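Local coordinates for protein beta 1-3 glucanase (Clostridium beijerinckii NCIMB 8052, PDB 5H4E) that probably hydrolyses beta-1,3-glucan chains through a glycoside hydrolase family 64 domain, at residues G32-K38 / K91-A95; G7-L11 / P366-I370; L185-Y189 / F333-W337; R182-M186 / H202-I206; G257-V261 / Y272-K276. All coordinates share one frame; numbering follows the deposited sequence.

Contact 1 of 5, residues G32-K38 / K91-A95; sequences GKDPDTK and KIIGA
K33 and I93 form one antiparallel hydrogen-bonded pair, their CA atoms 5.2 Å apart. K33 N donates to I93 O at 2.9 Å (160° at the hydrogen), and I93 N returns a longer but straighter bond to K33 O, 3.2 Å and 174°. A third polar feature holds the chain beyond the strand: D34 OD1 accepts from D36 N at 2.9 Å through its anti lone pair and from T37 N above the carboxylate plane. This is an Asx turn at the end of strand 26-33. In 91-95 the chain turns a corner at I93 and G94, where strand 86-92 of the mixed sheet gives way to strand 95-101 of the antiparallel one, so the bridge lies at the junction of two sheets. Van der Waals contacts make up the rest. I93 CG1 sits between its backbone N and carbonyl carbon (chi1 59°), 3.4 Å from K33 O and beside K33 CB, which lets CD1 run on to P35 CA and K38 CD, each at 4.0 Å. The P35 ring brings CG within 3.3 Å of K91 O. P35 and I92 both rest on L49.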
# COMPACT_ATOMS: atom_id res chain seq x y z
N GLY A 32 -0.83 -7.82 -12.74
CA GLY A 32 -0.81 -8.77 -11.65
C GLY A 32 -0.18 -10.08 -12.08
O GLY A 32 0.56 -10.12 -13.05
N LYS A 33 -0.48 -11.15 -11.35
CA LYS A 33 0.04 -12.46 -11.71
C LYS A 33 -1.06 -13.49 -11.93
O LYS A 33 -2.05 -13.51 -11.19
CB LYS A 33 1.01 -12.96 -10.65
CG LYS A 33 2.39 -12.32 -10.77
CD LYS A 33 3.04 -12.14 -9.42
CE LYS A 33 3.61 -13.42 -8.88
NZ LYS A 33 4.31 -13.15 -7.58
N ASP A 34 -0.90 -14.30 -12.96
CA ASP A 34 -1.75 -15.46 -13.17
C ASP A 34 -1.59 -16.39 -11.99
O ASP A 34 -0.47 -16.76 -11.62
CB ASP A 34 -1.39 -16.18 -14.48
CG ASP A 34 -2.41 -17.22 -14.87
OD1 ASP A 34 -2.51 -18.24 -14.18
OD2 ASP A 34 -3.13 -17.00 -15.88
N PRO A 35 -2.71 -16.78 -11.37
CA PRO A 35 -2.69 -17.64 -10.19
C PRO A 35 -2.01 -18.99 -10.43
O PRO A 35 -1.43 -19.54 -9.52
CB PRO A 35 -4.17 -17.84 -9.87
CG PRO A 35 -4.83 -16.62 -10.43
CD PRO A 35 -4.08 -16.34 -11.70
N ASP A 36 -2.08 -19.50 -11.65
CA ASP A 36 -1.54 -20.83 -11.92
C ASP A 36 -0.10 -20.80 -12.45
O ASP A 36 0.75 -21.56 -11.98
CB ASP A 36 -2.45 -21.56 -12.90
CG ASP A 36 -3.84 -21.76 -12.33
OD1 ASP A 36 -3.93 -22.24 -11.18
OD2 ASP A 36 -4.84 -21.41 -13.01
N THR A 37 0.18 -19.92 -13.40
CA THR A 37 1.49 -19.87 -14.03
C THR A 37 2.46 -18.96 -13.28
O THR A 37 3.67 -19.09 -13.41
CB THR A 37 1.40 -19.39 -15.49
OG1 THR A 37 1.09 -17.99 -15.52
CG2 THR A 37 0.33 -20.16 -16.26
N LYS A 38 1.90 -18.04 -12.48
CA LYS A 38 2.63 -16.95 -11.80
C LYS A 38 3.26 -15.95 -12.77
O LYS A 38 3.99 -15.05 -12.34
CB LYS A 38 3.71 -17.51 -10.87
CG LYS A 38 3.25 -18.62 -9.96
CD LYS A 38 2.06 -18.20 -9.11
CE LYS A 38 1.67 -19.32 -8.17
NZ LYS A 38 1.52 -20.61 -8.91
N LYS A 91 -9.97 -14.84 -11.13
CA LYS A 91 -9.03 -15.09 -10.03
C LYS A 91 -7.67 -14.52 -10.43
O LYS A 91 -7.27 -14.64 -11.59
CB LYS A 91 -8.92 -16.58 -9.72
CG LYS A 91 -10.20 -17.25 -9.24
CD LYS A 91 -10.54 -16.85 -7.84
CE LYS A 91 -11.74 -17.65 -7.31
NZ LYS A 91 -11.49 -19.13 -7.35
N ILE A 92 -6.99 -13.87 -9.49
CA ILE A 92 -5.75 -13.17 -9.81
C ILE A 92 -5.02 -12.83 -8.51
O ILE A 92 -5.64 -12.64 -7.47
CB ILE A 92 -6.02 -11.87 -10.63
CG1 ILE A 92 -4.73 -11.27 -11.20
CG2 ILE A 92 -6.78 -10.84 -9.79
CD1 ILE A 92 -4.98 -10.12 -12.19
N ILE A 93 -3.69 -12.79 -8.56
CA ILE A 93 -2.91 -12.47 -7.37
C ILE A 93 -1.95 -11.30 -7.59
O ILE A 93 -1.59 -10.98 -8.72
CB ILE A 93 -2.12 -13.69 -6.89
CG1 ILE A 93 -1.17 -14.19 -7.97
CG2 ILE A 93 -3.08 -14.81 -6.50
CD1 ILE A 93 -0.48 -15.48 -7.58
N GLY A 94 -1.57 -10.66 -6.48
CA GLY A 94 -0.62 -9.55 -6.48
C GLY A 94 -0.96 -8.48 -7.51
O GLY A 94 -0.08 -7.97 -8.19
N ALA A 95 -2.24 -8.15 -7.63
CA ALA A 95 -2.68 -7.27 -8.71
C ALA A 95 -2.75 -5.81 -8.27
O ALA A 95 -3.00 -5.51 -7.09
CB ALA A 95 -4.05 -7.72 -9.23

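Contact 2 of 5, residues G7-L11 / P366-I370; sequences GFVTL and PKYAI
T10 pairs with Y368 (CA atoms 4.7 Å apart) and L11 with A369 in parallel register, the short axes of 9-11 and 366-370 running 4.8 Å apart and only 4° from parallel. The direct backbone bond is A369 N to T10 O, 2.9 Å and 162° at the hydrogen. L11 CA adds a C-H...O contact to A369 O at 3.5 Å. Further toward the start of both segments a water lies 2.6 Å from F8 O and equally far from K367 O, although other acceptors compete for its protons. There K367 and Y368 both face V167 in a classic beta bulge on the far side of their strand.

Side chains meet on both faces. On the face of L11 and A369, L11 CD2 packs on A369 CB at 3.9 Å, and V9 lays CG2 across the P366 ring at about a right angle, 3.6 Å from P366 CG; W143 touches V9 and P366 alike. On the other face, Y368 holds CG between its backbone N and carbonyl carbon (chi1 67°), and its CB comes to 3.3 Å from T10 O. T10 OG1 bonds to P3 O.

The N-terminal strand 9-16 and the C-terminal strand 366-374 are thus neighbours inside the five-stranded mixed sheet, flanked by 86-92 and 162-168, and A369 continues the ladder to Q12. Between the segments, one direct backbone bond, a water at the start and aliphatic contacts imply a join that is mainly apolar on the W143 side and more polar around the water and T10.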
# COMPACT_ATOMS: atom_id res chain seq x y z
N GLY A 7 -18.70 -15.65 -13.43
CA GLY A 7 -17.35 -16.14 -13.23
C GLY A 7 -16.30 -15.06 -13.07
O GLY A 7 -15.12 -15.35 -12.94
N PHE A 8 -16.74 -13.80 -13.07
CA PHE A 8 -15.84 -12.66 -12.95
C PHE A 8 -16.30 -11.72 -11.86
O PHE A 8 -17.44 -11.80 -11.40
CB PHE A 8 -15.75 -11.89 -14.27
CG PHE A 8 -15.07 -12.64 -15.36
CD1 PHE A 8 -15.76 -13.63 -16.06
CD2 PHE A 8 -13.76 -12.38 -15.69
CE1 PHE A 8 -15.13 -14.34 -17.08
CE2 PHE A 8 -13.13 -13.08 -16.71
CZ PHE A 8 -13.82 -14.06 -17.41
N VAL A 9 -15.40 -10.85 -11.43
CA VAL A 9 -15.76 -9.69 -10.61
C VAL A 9 -15.59 -8.44 -11.47
O VAL A 9 -14.64 -8.33 -12.24
CB VAL A 9 -14.90 -9.58 -9.33
CG1 VAL A 9 -15.14 -8.24 -8.63
CG2 VAL A 9 -15.18 -10.74 -8.38
N THR A 10 -16.52 -7.51 -11.37
CA THR A 10 -16.39 -6.27 -12.10
C THR A 10 -15.85 -5.17 -11.18
O THR A 10 -16.31 -5.02 -10.04
CB THR A 10 -17.73 -5.83 -12.72
OG1 THR A 10 -18.19 -6.86 -13.60
CG2 THR A 10 -17.58 -4.52 -13.50
N LEU A 11 -14.87 -4.43 -11.68
CA LEU A 11 -14.36 -3.24 -11.02
C LEU A 11 -14.79 -2.00 -11.81
O LEU A 11 -14.32 -1.77 -12.92
CB LEU A 11 -12.84 -3.33 -10.90
CG LEU A 11 -12.32 -4.64 -10.31
CD1 LEU A 11 -10.81 -4.66 -10.37
CD2 LEU A 11 -12.80 -4.83 -8.86
N PRO A 366 -17.31 -12.20 -3.77
CA PRO A 366 -17.39 -10.85 -4.34
C PRO A 366 -18.27 -10.79 -5.58
O PRO A 366 -18.26 -11.73 -6.39
CB PRO A 366 -15.93 -10.54 -4.69
CG PRO A 366 -15.34 -11.88 -4.97
CD PRO A 366 -15.99 -12.81 -4.00
N LYS A 367 -19.03 -9.70 -5.72
CA LYS A 367 -19.85 -9.44 -6.90
C LYS A 367 -19.23 -8.34 -7.74
O LYS A 367 -18.91 -8.54 -8.92
CB LYS A 367 -21.26 -9.03 -6.47
CG LYS A 367 -22.28 -8.95 -7.59
CD LYS A 367 -23.62 -8.53 -7.01
CE LYS A 367 -24.72 -8.54 -8.05
NZ LYS A 367 -26.06 -8.54 -7.38
N TYR A 368 -19.04 -7.17 -7.14
CA TYR A 368 -18.36 -6.08 -7.84
C TYR A 368 -17.79 -5.07 -6.85
O TYR A 368 -18.16 -5.07 -5.67
CB TYR A 368 -19.32 -5.38 -8.82
CG TYR A 368 -20.46 -4.63 -8.17
CD1 TYR A 368 -21.70 -5.23 -7.99
CD2 TYR A 368 -20.31 -3.31 -7.75
CE1 TYR A 368 -22.75 -4.56 -7.40
CE2 TYR A 368 -21.35 -2.62 -7.14
CZ TYR A 368 -22.57 -3.26 -6.97
OH TYR A 368 -23.62 -2.59 -6.38
N ALA A 369 -16.91 -4.21 -7.35
CA ALA A 369 -16.44 -3.06 -6.57
C ALA A 369 -16.56 -1.78 -7.39
O ALA A 369 -16.42 -1.80 -8.62
CB ALA A 369 -14.98 -3.26 -6.09
N ILE A 370 -16.84 -0.68 -6.71
CA ILE A 370 -16.80 0.64 -7.33
C ILE A 370 -15.53 1.36 -6.90
O ILE A 370 -15.28 1.50 -5.70
CB ILE A 370 -18.00 1.53 -6.95
CG1 ILE A 370 -19.35 0.86 -7.24
CG2 ILE A 370 -17.87 2.90 -7.62
CD1 ILE A 370 -19.60 0.57 -8.68
O HOH W 1 -19.52 -10.57 -10.40

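Contact 3 of 5, residues L185-Y189 / F333-W337; sequences LMNAY and FAKFW
Y189 and F336 carry this helix-helix packing, in which the segments of helices 182-192 and 332-339 run at 133° to each other. Their axes stay 11.5 Å apart, a wide spacing that aromatic rings fill. CG of Y189 stands anti to the backbone N (chi1 179°), which carries the ring out between F336 and F333. Its CB meets F336 CZ at 3.8 Å. Next, CD2 touches F336 CG at 3.7 Å; F336 CD1, just as near, lies in the plane of the tyrosine ring. The two rings form a T-shaped (edge-to-face) pair, the edge of Y189 toward the face of F336, with centroids 5.3 Å apart and planes at 75°. The same CD2 also borders W337 CZ2. Farther out, CE2 reaches F333 CD2 at 4.0 Å, and OH arrives at the edge of the F333 ring, close to its plane, while its hydrogen-bonding partner is F197 O.

F336 is held from several directions. Y189 CA sits over one face in a CH-pi contact, 3.8 Å from the ring centroid, and A188 CB lies at the ring edge. L185 CD2 faces both F336 and W337. I206 touches Y189, F333 and W337, so the aromatic cluster extends beyond the two helices. Within helix 332-339, successive turns bring W337 NE1 over the centre of the F333 ring, 3.2 Å above its plane.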
# COMPACT_ATOMS: atom_id res chain seq x y z
N LEU A 185 -7.42 18.32 1.75
CA LEU A 185 -6.56 17.34 2.42
C LEU A 185 -5.09 17.78 2.44
O LEU A 185 -4.41 17.67 3.47
CB LEU A 185 -6.71 15.96 1.76
CG LEU A 185 -8.02 15.23 2.03
CD1 LEU A 185 -8.20 14.06 1.06
CD2 LEU A 185 -8.09 14.76 3.49
N MET A 186 -4.62 18.29 1.30
CA MET A 186 -3.28 18.87 1.21
C MET A 186 -3.05 19.97 2.25
O MET A 186 -2.05 19.98 2.97
CB MET A 186 -3.05 19.46 -0.18
CG MET A 186 -3.10 18.47 -1.32
SD MET A 186 -1.65 17.44 -1.34
CE MET A 186 -1.68 16.87 -3.04
N ASN A 187 -3.98 20.92 2.30
CA ASN A 187 -3.87 22.04 3.23
C ASN A 187 -3.94 21.59 4.68
O ASN A 187 -3.13 22.01 5.51
CB ASN A 187 -4.95 23.08 2.95
CG ASN A 187 -4.76 23.78 1.61
OD1 ASN A 187 -3.63 23.92 1.12
ND2 ASN A 187 -5.86 24.24 1.02
N ALA A 188 -4.91 20.73 4.99
CA ALA A 188 -5.04 20.20 6.34
C ALA A 188 -3.80 19.44 6.78
O ALA A 188 -3.36 19.59 7.91
CB ALA A 188 -6.25 19.30 6.45
N TYR A 189 -3.24 18.63 5.88
CA TYR A 189 -2.02 17.89 6.21
C TYR A 189 -0.92 18.85 6.68
O TYR A 189 -0.33 18.66 7.74
CB TYR A 189 -1.54 17.06 5.01
CG TYR A 189 -0.26 16.29 5.30
CD1 TYR A 189 0.99 16.91 5.22
CD2 TYR A 189 -0.29 14.95 5.68
CE1 TYR A 189 2.15 16.23 5.49
CE2 TYR A 189 0.88 14.26 5.96
CZ TYR A 189 2.10 14.91 5.87
OH TYR A 189 3.27 14.25 6.14
N PHE A 333 2.33 10.83 9.40
CA PHE A 333 1.79 10.66 8.05
C PHE A 333 0.62 9.65 8.07
O PHE A 333 -0.49 9.96 7.64
CB PHE A 333 2.92 10.23 7.10
CG PHE A 333 2.46 9.84 5.70
CD1 PHE A 333 2.12 8.52 5.41
CD2 PHE A 333 2.40 10.79 4.68
CE1 PHE A 333 1.70 8.15 4.13
CE2 PHE A 333 1.99 10.43 3.39
CZ PHE A 333 1.64 9.11 3.11
N ALA A 334 0.87 8.45 8.59
CA ALA A 334 -0.16 7.41 8.64
C ALA A 334 -1.38 7.89 9.41
O ALA A 334 -2.52 7.71 8.98
CB ALA A 334 0.39 6.14 9.26
N LYS A 335 -1.13 8.48 10.58
CA LYS A 335 -2.21 8.97 11.43
C LYS A 335 -3.10 9.97 10.69
O LYS A 335 -4.33 9.93 10.82
CB LYS A 335 -1.64 9.59 12.70
CG LYS A 335 -2.63 10.36 13.60
CD LYS A 335 -3.84 9.54 14.09
CE LYS A 335 -4.58 10.28 15.24
NZ LYS A 335 -5.84 9.58 15.66
N PHE A 336 -2.51 10.86 9.88
CA PHE A 336 -3.33 11.80 9.12
C PHE A 336 -4.37 11.08 8.24
O PHE A 336 -5.54 11.48 8.19
CB PHE A 336 -2.48 12.72 8.23
CG PHE A 336 -3.29 13.84 7.62
CD1 PHE A 336 -3.77 13.74 6.33
CD2 PHE A 336 -3.62 14.96 8.37
CE1 PHE A 336 -4.55 14.76 5.77
CE2 PHE A 336 -4.38 15.98 7.83
CZ PHE A 336 -4.85 15.88 6.53
N TRP A 337 -3.97 10.01 7.54
CA TRP A 337 -4.92 9.37 6.62
C TRP A 337 -6.01 8.65 7.42
O TRP A 337 -7.18 8.68 7.04
CB TRP A 337 -4.17 8.46 5.62
CG TRP A 337 -3.12 9.31 4.95
CD1 TRP A 337 -1.76 9.19 5.04
CD2 TRP A 337 -3.37 10.51 4.21
NE1 TRP A 337 -1.15 10.23 4.37
CE2 TRP A 337 -2.12 11.06 3.86
CE3 TRP A 337 -4.53 11.17 3.79
CZ2 TRP A 337 -2.00 12.22 3.12
CZ3 TRP A 337 -4.41 12.34 3.07
CH2 TRP A 337 -3.15 12.85 2.74

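Contact 4 of 5, residues R182-M186 / H202-I206; sequences RADLM and HSDRI
R182 NH1 bonds to two consecutive loop carbonyls, S203 O and D204 O, both at 2.9 Å. The two are met differently. S203 O receives NH1 in its carbonyl plane, on a lone pair, though it is itself tilted from the guanidinium plane. D204 O lies in the guanidinium plane, but the donor stands 55° out of its carbonyl plane. A water bridges R182 NH2 and S203 O, at 2.9 Å from NH2, giving S203 O a second donor. Alongside, the bent M186 chain (chi2 -73°) puts CE over one face of the guanidinium, 3.3 Å above it and offset toward the rim, while M186 SD packs against I206 CG1 at 3.8 Å, the two side chains running past each other in opposite directions.

One step outward, R182 is extended from CG to NE, and NE bonds to C159 O; with the two NH1 bonds this limits rotation of the guanidinium. On the loop side, R205 grips D204 side-on: its NE and NH1 both reach D204 OD2 from the same face of the carboxylate, NE at 3.0 Å in a salt bridge. R205 in turn is held by Q157 and I134, and H202 N bonds to R205 O across the turn. R182 thus uses the main chain of D204 and leaves the carboxylate to R205.

The pattern is that of an arginine from the first turn of a helix, here 182-192, collecting main-chain carbonyls of an irregular loop, the one joining helix 195-198 to strand 206-207.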
# COMPACT_ATOMS: atom_id res chain seq x y z
N ARG A 182 -9.03 17.00 -2.57
CA ARG A 182 -7.58 17.02 -2.64
C ARG A 182 -7.01 18.30 -2.01
O ARG A 182 -6.14 18.22 -1.13
CB ARG A 182 -7.14 16.89 -4.09
CG ARG A 182 -5.63 16.73 -4.26
CD ARG A 182 -5.29 16.55 -5.75
NE ARG A 182 -3.85 16.44 -5.98
CZ ARG A 182 -3.05 17.45 -6.30
NH1 ARG A 182 -1.75 17.23 -6.50
NH2 ARG A 182 -3.53 18.69 -6.46
N ALA A 183 -7.51 19.46 -2.44
CA ALA A 183 -7.05 20.75 -1.91
C ALA A 183 -7.20 20.81 -0.40
O ALA A 183 -6.28 21.23 0.30
CB ALA A 183 -7.82 21.90 -2.56
N ASP A 184 -8.35 20.40 0.11
CA ASP A 184 -8.57 20.46 1.56
C ASP A 184 -7.66 19.51 2.31
O ASP A 184 -7.17 19.85 3.38
CB ASP A 184 -10.02 20.14 1.92
CG ASP A 184 -10.97 21.26 1.57
OD1 ASP A 184 -10.51 22.38 1.21
OD2 ASP A 184 -12.19 21.02 1.66
N LEU A 185 -7.42 18.32 1.75
CA LEU A 185 -6.56 17.34 2.42
C LEU A 185 -5.09 17.78 2.44
O LEU A 185 -4.41 17.67 3.47
CB LEU A 185 -6.71 15.96 1.76
CG LEU A 185 -8.02 15.23 2.03
CD1 LEU A 185 -8.20 14.06 1.06
CD2 LEU A 185 -8.09 14.76 3.49
N MET A 186 -4.62 18.29 1.30
CA MET A 186 -3.28 18.87 1.21
C MET A 186 -3.05 19.97 2.25
O MET A 186 -2.05 19.98 2.97
CB MET A 186 -3.05 19.46 -0.18
CG MET A 186 -3.10 18.47 -1.32
SD MET A 186 -1.65 17.44 -1.34
CE MET A 186 -1.68 16.87 -3.04
N HIS A 202 4.41 17.80 -1.56
CA HIS A 202 4.82 18.44 -2.81
C HIS A 202 3.55 18.87 -3.51
O HIS A 202 2.46 18.55 -3.05
CB HIS A 202 5.64 17.49 -3.69
CG HIS A 202 6.98 17.13 -3.11
ND1 HIS A 202 8.17 17.37 -3.76
CD2 HIS A 202 7.31 16.60 -1.91
CE1 HIS A 202 9.18 16.97 -3.00
NE2 HIS A 202 8.68 16.50 -1.87
N SER A 203 3.67 19.60 -4.61
CA SER A 203 2.48 20.10 -5.27
C SER A 203 1.67 18.96 -5.91
O SER A 203 0.44 19.04 -6.01
CB SER A 203 2.85 21.16 -6.32
OG SER A 203 3.62 20.59 -7.35
N ASP A 204 2.35 17.89 -6.33
CA ASP A 204 1.68 16.80 -7.03
C ASP A 204 1.21 15.67 -6.10
O ASP A 204 0.18 15.04 -6.36
CB ASP A 204 2.59 16.22 -8.13
CG ASP A 204 3.90 15.67 -7.59
OD1 ASP A 204 4.37 16.13 -6.53
OD2 ASP A 204 4.46 14.77 -8.24
N ARG A 205 1.96 15.41 -5.03
CA ARG A 205 1.58 14.36 -4.07
C ARG A 205 2.26 14.59 -2.72
O ARG A 205 3.22 15.35 -2.62
CB ARG A 205 1.94 12.97 -4.62
CG ARG A 205 3.44 12.62 -4.55
CD ARG A 205 3.84 11.61 -5.62
NE ARG A 205 3.68 12.20 -6.94
CZ ARG A 205 2.85 11.77 -7.88
NH1 ARG A 205 2.78 12.43 -9.03
NH2 ARG A 205 2.11 10.68 -7.69
N ILE A 206 1.77 13.92 -1.69
CA ILE A 206 2.50 13.86 -0.43
C ILE A 206 3.19 12.51 -0.30
O ILE A 206 2.55 11.46 -0.37
CB ILE A 206 1.58 14.07 0.79
CG1 ILE A 206 0.80 15.37 0.65
CG2 ILE A 206 2.41 14.06 2.09
CD1 ILE A 206 -0.36 15.50 1.66
O HOH W 2 -1.70 20.87 -7.10

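Contact 5 of 5, residues G257-V261 / Y272-K276; sequences GNDFV and YIHGK
Two antiparallel strands of a beta hairpin meet here, F260 and V261 of strand 259-264 against I273 and Y272 of strand 271-273, the latter an outermost strand of the four-stranded antiparallel sheet. F260 and I273 are the hydrogen-bonded pair: F260 N donates to I273 O at 3.0 Å (165°), and I273 N to F260 O at 2.9 Å (170°). V261 and Y272 make the following non-hydrogen-bonded pair.

The faces of the hairpin differ in character. F260 CB and I273 CB, 4.0 Å apart, lie on the buried face, where I273 touches V303 of helix 294-309 and F260 meets Y234 edge-to-face. On the face of V261 and Y272 the two side chains lie side by side. V261 CG1 stands over one face of the tyrosine ring, a CH-pi contact 3.9 Å from the centroid.

D259 closes the open end on that same face. Its CG keeps beside the backbone N (chi1 -62°), and OD2 comes to the edge of the Y272 ring, 3.6 Å from Y272 CE1, with the carboxylate nearly perpendicular to the ring. The other oxygen, OD1, takes a weak bond from G275 N at 3.3 Å, just past the strand's end, where G275 takes positive phi. K276 then reaches N231 with its NZ. A water joins the polar ends: it lies 2.7 Å from D259 OD2, in a weak bond, and 2.6 Å from H274 ND1, in the plane of the imidazole.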
# COMPACT_ATOMS: atom_id res chain seq x y z
N GLY A 257 20.56 -9.91 23.90
CA GLY A 257 21.56 -9.31 23.03
C GLY A 257 20.90 -8.29 22.12
O GLY A 257 20.37 -7.28 22.59
N ASN A 258 20.91 -8.56 20.81
CA ASN A 258 20.32 -7.65 19.84
C ASN A 258 19.06 -8.24 19.21
O ASN A 258 18.43 -7.60 18.35
CB ASN A 258 21.33 -7.31 18.74
CG ASN A 258 21.57 -5.81 18.63
OD1 ASN A 258 21.46 -5.07 19.61
ND2 ASN A 258 21.90 -5.36 17.43
N ASP A 259 18.71 -9.45 19.62
CA ASP A 259 17.52 -10.14 19.12
C ASP A 259 16.32 -9.92 20.02
O ASP A 259 16.47 -9.79 21.24
CB ASP A 259 17.76 -11.64 19.01
CG ASP A 259 18.87 -11.99 18.04
OD1 ASP A 259 19.07 -11.23 17.08
OD2 ASP A 259 19.51 -13.03 18.25
N PHE A 260 15.13 -9.92 19.41
CA PHE A 260 13.88 -9.90 20.15
C PHE A 260 13.33 -11.31 20.05
O PHE A 260 12.89 -11.73 18.98
CB PHE A 260 12.87 -8.89 19.57
CG PHE A 260 12.09 -8.13 20.61
CD1 PHE A 260 12.07 -6.74 20.62
CD2 PHE A 260 11.45 -8.81 21.64
CE1 PHE A 260 11.35 -6.05 21.58
CE2 PHE A 260 10.75 -8.13 22.62
CZ PHE A 260 10.70 -6.75 22.60
N VAL A 261 13.35 -12.04 21.17
CA VAL A 261 12.99 -13.46 21.17
C VAL A 261 11.65 -13.74 21.85
O VAL A 261 11.40 -13.33 22.98
CB VAL A 261 14.08 -14.29 21.89
CG1 VAL A 261 14.01 -15.74 21.45
CG2 VAL A 261 15.46 -13.69 21.61
N TYR A 272 12.21 -15.42 16.51
CA TYR A 272 13.15 -14.30 16.48
C TYR A 272 12.80 -13.13 15.56
O TYR A 272 12.41 -13.33 14.41
CB TYR A 272 14.53 -14.80 16.05
CG TYR A 272 15.28 -15.52 17.14
CD1 TYR A 272 16.33 -14.91 17.80
CD2 TYR A 272 14.93 -16.81 17.51
CE1 TYR A 272 17.02 -15.55 18.79
CE2 TYR A 272 15.62 -17.46 18.51
CZ TYR A 272 16.66 -16.82 19.15
OH TYR A 272 17.34 -17.46 20.15
N ILE A 273 12.97 -11.92 16.08
CA ILE A 273 13.32 -10.79 15.23
C ILE A 273 14.84 -10.66 15.34
O ILE A 273 15.37 -10.39 16.42
CB ILE A 273 12.64 -9.47 15.64
CG1 ILE A 273 11.13 -9.63 15.73
CG2 ILE A 273 12.98 -8.37 14.66
CD1 ILE A 273 10.43 -8.33 16.06
N HIS A 274 15.53 -10.89 14.23
CA HIS A 274 16.99 -10.83 14.24
C HIS A 274 17.53 -9.42 14.09
O HIS A 274 17.64 -8.89 12.99
CB HIS A 274 17.54 -11.73 13.13
CG HIS A 274 17.18 -13.17 13.32
ND1 HIS A 274 17.91 -14.02 14.13
CD2 HIS A 274 16.16 -13.91 12.83
CE1 HIS A 274 17.36 -15.21 14.12
NE2 HIS A 274 16.29 -15.18 13.34
N GLY A 275 17.87 -8.80 15.22
CA GLY A 275 18.45 -7.48 15.20
C GLY A 275 17.54 -6.39 15.73
O GLY A 275 16.38 -6.62 16.09
N LYS A 276 18.10 -5.18 15.78
CA LYS A 276 17.39 -3.99 16.20
C LYS A 276 17.09 -3.13 14.97
O LYS A 276 18.00 -2.83 14.19
CB LYS A 276 18.21 -3.22 17.23
CG LYS A 276 17.61 -1.89 17.61
CD LYS A 276 18.34 -1.25 18.78
CE LYS A 276 19.73 -0.81 18.41
NZ LYS A 276 20.41 -0.21 19.59
O HOH W 3 19.94 -13.51 15.63

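In the fold
Contacts 1 and 2 belong to the beta-rich side of the chain. Their centres are 16 Å apart and their nearest atoms about 5 Å, and strand 86-92, which contact 1 enters, is the neighbour of strand 9-16 in contact 2. Contacts 3 and 4 share L185 and M186 on helix 182-192 and touch directly, I206 CD1 lying 3.7 Å from Y189 CG; their centres are 9 Å apart. This pair stands across the chain's centre from contact 1, 33 Å away between centres. Contact 5 is remote, 43 Å from contact 2 and 33 Å from contact 3 between centres. Pairing 7-11 with 366-370, contact 2 encloses the other four along the sequence.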